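PDB 2GAS: isoflavone reductase from Medicago sativa, which uses NADPH to reduce achiral isoflavones to chiral isoflavanones on the pathway to the pterocarpan phytoalexin medicarpin. Local coordinates for residues 151-156 with 272-277. Sequence-based numbering, arbitrary orientation.
Sequences CCHAFT and KGDAVY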
ATOM      1  N   CYS A 151      -0.783   2.262   6.616  1.00 14.92           N
ATOM      2  CA  CYS A 151      -1.528   1.016   6.475  1.00 15.52           C
ATOM      3  C   CYS A 151      -2.812   1.296   5.703  1.00 15.88           C
ATOM      4  O   CYS A 151      -3.842   1.646   6.286  1.00 16.22           O
ATOM      5  CB  CYS A 151      -1.831   0.454   7.865  1.00 14.19           C
ATOM      6  SG  CYS A 151      -0.336   0.287   8.888  1.00 17.11           S
ATOM      7  N   CYS A 152      -2.736   1.139   4.385  1.00 15.56           N
ATOM      8  CA  CYS A 152      -3.872   1.419   3.504  1.00 15.60           C
ATOM      9  C   CYS A 152      -4.736   0.213   3.187  1.00 16.29           C
ATOM     10  O   CYS A 152      -5.706   0.318   2.438  1.00 16.22           O
ATOM     11  CB  CYS A 152      -3.374   2.033   2.196  1.00 14.99           C
ATOM     12  SG  CYS A 152      -2.241   0.959   1.276  1.00 17.04           S
ATOM     13  N   HIS A 153      -4.374  -0.938   3.738  1.00 15.84           N
ATOM     14  CA  HIS A 153      -5.127  -2.154   3.508  1.00 15.81           C
ATOM     15  C   HIS A 153      -5.277  -2.567   2.042  1.00 17.14           C
ATOM     16  O   HIS A 153      -4.284  -2.604   1.318  1.00 18.61           O
ATOM     17  CB  HIS A 153      -6.472  -2.052   4.235  1.00 16.46           C
ATOM     18  CG  HIS A 153      -6.324  -2.112   5.724  1.00 15.83           C
ATOM     19  ND1 HIS A 153      -5.942  -3.262   6.379  1.00 16.41           N
ATOM     20  CD2 HIS A 153      -6.369  -1.142   6.667  1.00 15.45           C
ATOM     21  CE1 HIS A 153      -5.749  -2.998   7.658  1.00 17.25           C
ATOM     22  NE2 HIS A 153      -6.001  -1.717   7.860  1.00 16.51           N
ATOM     23  N   ALA A 154      -6.496  -2.838   1.584  1.00 16.71           N
ATOM     24  CA  ALA A 154      -6.693  -3.342   0.227  1.00 17.29           C
ATOM     25  C   ALA A 154      -6.810  -2.371  -0.944  1.00 17.74           C
ATOM     26  O   ALA A 154      -7.800  -1.659  -1.077  1.00 18.16           O
ATOM     27  CB  ALA A 154      -7.895  -4.291   0.216  1.00 16.41           C
ATOM     28  N   PHE A 155      -5.798  -2.373  -1.808  1.00 17.12           N
ATOM     29  CA  PHE A 155      -5.806  -1.520  -2.996  1.00 16.82           C
ATOM     30  C   PHE A 155      -6.909  -2.015  -3.922  1.00 18.17           C
ATOM     31  O   PHE A 155      -7.040  -3.220  -4.144  1.00 16.47           O
ATOM     32  CB  PHE A 155      -4.484  -1.629  -3.755  1.00 17.57           C
ATOM     33  CG  PHE A 155      -3.355  -0.873  -3.135  1.00 17.84           C
ATOM     34  CD1 PHE A 155      -3.309   0.514  -3.207  1.00 18.59           C
ATOM     35  CD2 PHE A 155      -2.318  -1.548  -2.501  1.00 21.32           C
ATOM     36  CE1 PHE A 155      -2.243   1.220  -2.657  1.00 20.09           C
ATOM     37  CE2 PHE A 155      -1.249  -0.850  -1.949  1.00 19.78           C
ATOM     38  CZ  PHE A 155      -1.212   0.536  -2.027  1.00 19.63           C
ATOM     39  N   THR A 156      -7.680  -1.093  -4.486  1.00 16.64           N
ATOM     40  CA  THR A 156      -8.752  -1.478  -5.396  1.00 17.26           C
ATOM     41  C   THR A 156      -8.217  -2.219  -6.617  1.00 18.95           C
ATOM     42  O   THR A 156      -8.791  -3.221  -7.043  1.00 19.33           O
ATOM     43  CB  THR A 156      -9.540  -0.248  -5.882  1.00 18.06           C
ATOM     44  OG1 THR A 156      -8.623   0.759  -6.329  1.00 19.05           O
ATOM     45  CG2 THR A 156     -10.408   0.308  -4.761  1.00 18.71           C
ATOM     46  N   LYS A 272     -10.001 -13.677   8.418  1.00 17.85           N
ATOM     47  CA  LYS A 272      -9.505 -13.204   9.701  1.00 18.87           C
ATOM     48  C   LYS A 272      -9.869 -11.749   9.958  1.00 19.26           C
ATOM     49  O   LYS A 272      -9.854 -11.300  11.103  1.00 21.88           O
ATOM     50  CB  LYS A 272      -7.987 -13.386   9.793  1.00 17.53           C
ATOM     51  CG  LYS A 272      -7.502 -14.824   9.604  1.00 20.68           C
ATOM     52  CD  LYS A 272      -8.130 -15.785  10.608  1.00 23.74           C
ATOM     53  CE  LYS A 272      -7.664 -15.493  12.025  1.00 27.25           C
ATOM     54  NZ  LYS A 272      -8.111 -16.550  12.988  1.00 30.44           N
ATOM     55  N   GLY A 273     -10.200 -11.019   8.894  1.00 19.86           N
ATOM     56  CA  GLY A 273     -10.562  -9.619   9.036  1.00 20.32           C
ATOM     57  C   GLY A 273      -9.415  -8.741   9.502  1.00 20.30           C
ATOM     58  O   GLY A 273      -9.532  -8.043  10.514  1.00 20.78           O
ATOM     59  N   ASP A 274      -8.307  -8.752   8.768  1.00 19.41           N
ATOM     60  CA  ASP A 274      -7.165  -7.941   9.171  1.00 18.55           C
ATOM     61  C   ASP A 274      -7.398  -6.428   9.139  1.00 18.21           C
ATOM     62  O   ASP A 274      -6.579  -5.671   9.661  1.00 17.27           O
ATOM     63  CB  ASP A 274      -5.903  -8.310   8.367  1.00 19.42           C
ATOM     64  CG  ASP A 274      -6.116  -8.295   6.865  1.00 19.13           C
ATOM     65  OD1 ASP A 274      -6.925  -7.488   6.368  1.00 19.81           O
ATOM     66  OD2 ASP A 274      -5.443  -9.090   6.173  1.00 19.76           O
ATOM     67  N   ALA A 275      -8.506  -5.981   8.547  1.00 17.17           N
ATOM     68  CA  ALA A 275      -8.807  -4.549   8.505  1.00 18.12           C
ATOM     69  C   ALA A 275      -9.709  -4.172   9.671  1.00 18.68           C
ATOM     70  O   ALA A 275     -10.050  -3.002   9.849  1.00 19.54           O
ATOM     71  CB  ALA A 275      -9.492  -4.176   7.187  1.00 17.35           C
ATOM     72  N   VAL A 276     -10.080  -5.169  10.471  1.00 17.96           N
ATOM     73  CA  VAL A 276     -10.967  -4.961  11.610  1.00 18.99           C
ATOM     74  C   VAL A 276     -10.212  -4.903  12.933  1.00 19.26           C
ATOM     75  O   VAL A 276      -9.644  -5.900  13.374  1.00 20.48           O
ATOM     76  CB  VAL A 276     -12.009  -6.094  11.698  1.00 18.47           C
ATOM     77  CG1 VAL A 276     -12.960  -5.848  12.861  1.00 22.02           C
ATOM     78  CG2 VAL A 276     -12.768  -6.193  10.390  1.00 19.05           C
ATOM     79  N   TYR A 277     -10.215  -3.727  13.552  1.00 19.82           N
ATOM     80  CA  TYR A 277      -9.544  -3.512  14.833  1.00 20.48           C
ATOM     81  C   TYR A 277      -9.752  -2.085  15.318  1.00 22.84           C
ATOM     82  O   TYR A 277      -9.971  -1.175  14.525  1.00 22.20           O
ATOM     83  CB  TYR A 277      -8.036  -3.784  14.717  1.00 20.29           C
ATOM     84  CG  TYR A 277      -7.342  -3.013  13.608  1.00 19.39           C
ATOM     85  CD1 TYR A 277      -7.181  -3.574  12.345  1.00 18.06           C
ATOM     86  CD2 TYR A 277      -6.862  -1.716  13.818  1.00 18.54           C
ATOM     87  CE1 TYR A 277      -6.564  -2.874  11.316  1.00 17.87           C
ATOM     88  CE2 TYR A 277      -6.243  -1.001  12.789  1.00 18.47           C
ATOM     89  CZ  TYR A 277      -6.097  -1.590  11.541  1.00 16.85           C
ATOM     90  OH  TYR A 277      -5.492  -0.913  10.504  1.00 18.24           O
TER
HETATM   91  O   HOH W   1      -6.514  -5.459   4.614  1.00 15.54           O
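H153 packs against the turn formed by G273 to V276, and nearly everything the two segments share is gathered round its imidazole. The CB lies on the side facing 272-277; chi1 of -70° turns CG away from the carbonyl carbon, which brings the ring against A275. Along the ring, CG passes 4.1 Å from A275 CB, and ND1 comes closer to the same methyl. That methyl sits above one face, offset toward the rim, while A275 CA makes a CH-pi contact over the same face, 3.9 Å from the ring centroid.

ND1 also binds a water at 2.9 Å, and this water donates to D274 OD1, so the histidine and the carboxylate are linked through it rather than directly. The other carboxylate oxygen, OD2, is hydrogen-bonded to S268 in helix 259-271. CE1 lies 3.4 Å from D274 O, which approaches obliquely.

In the NmrA-type reductase fold, where a Rossmann-like NADP(H)-binding part is joined by further strands and helices, H153 comes just after strand 148-151 and just before the short strand 154-155, whereas 272-277 is the loop leaving helix 259-271. G273, with positive phi, is where the chain departs from that helix, and V276 N bonds back to G273 O at 2.9 Å to close a type I turn.

At the far end of the imidazole, NE2 meets Y277 OH at 2.8 Å and 160°, near the planes of both rings; together with the water on ND1, this bond probably holds the imidazole against a flip about chi2. The rings approach rim to rim from opposite directions, their planes 44° apart. Y277 OH has a second partner in H213, and R215 makes a cation-pi contact with the tyrosine ring.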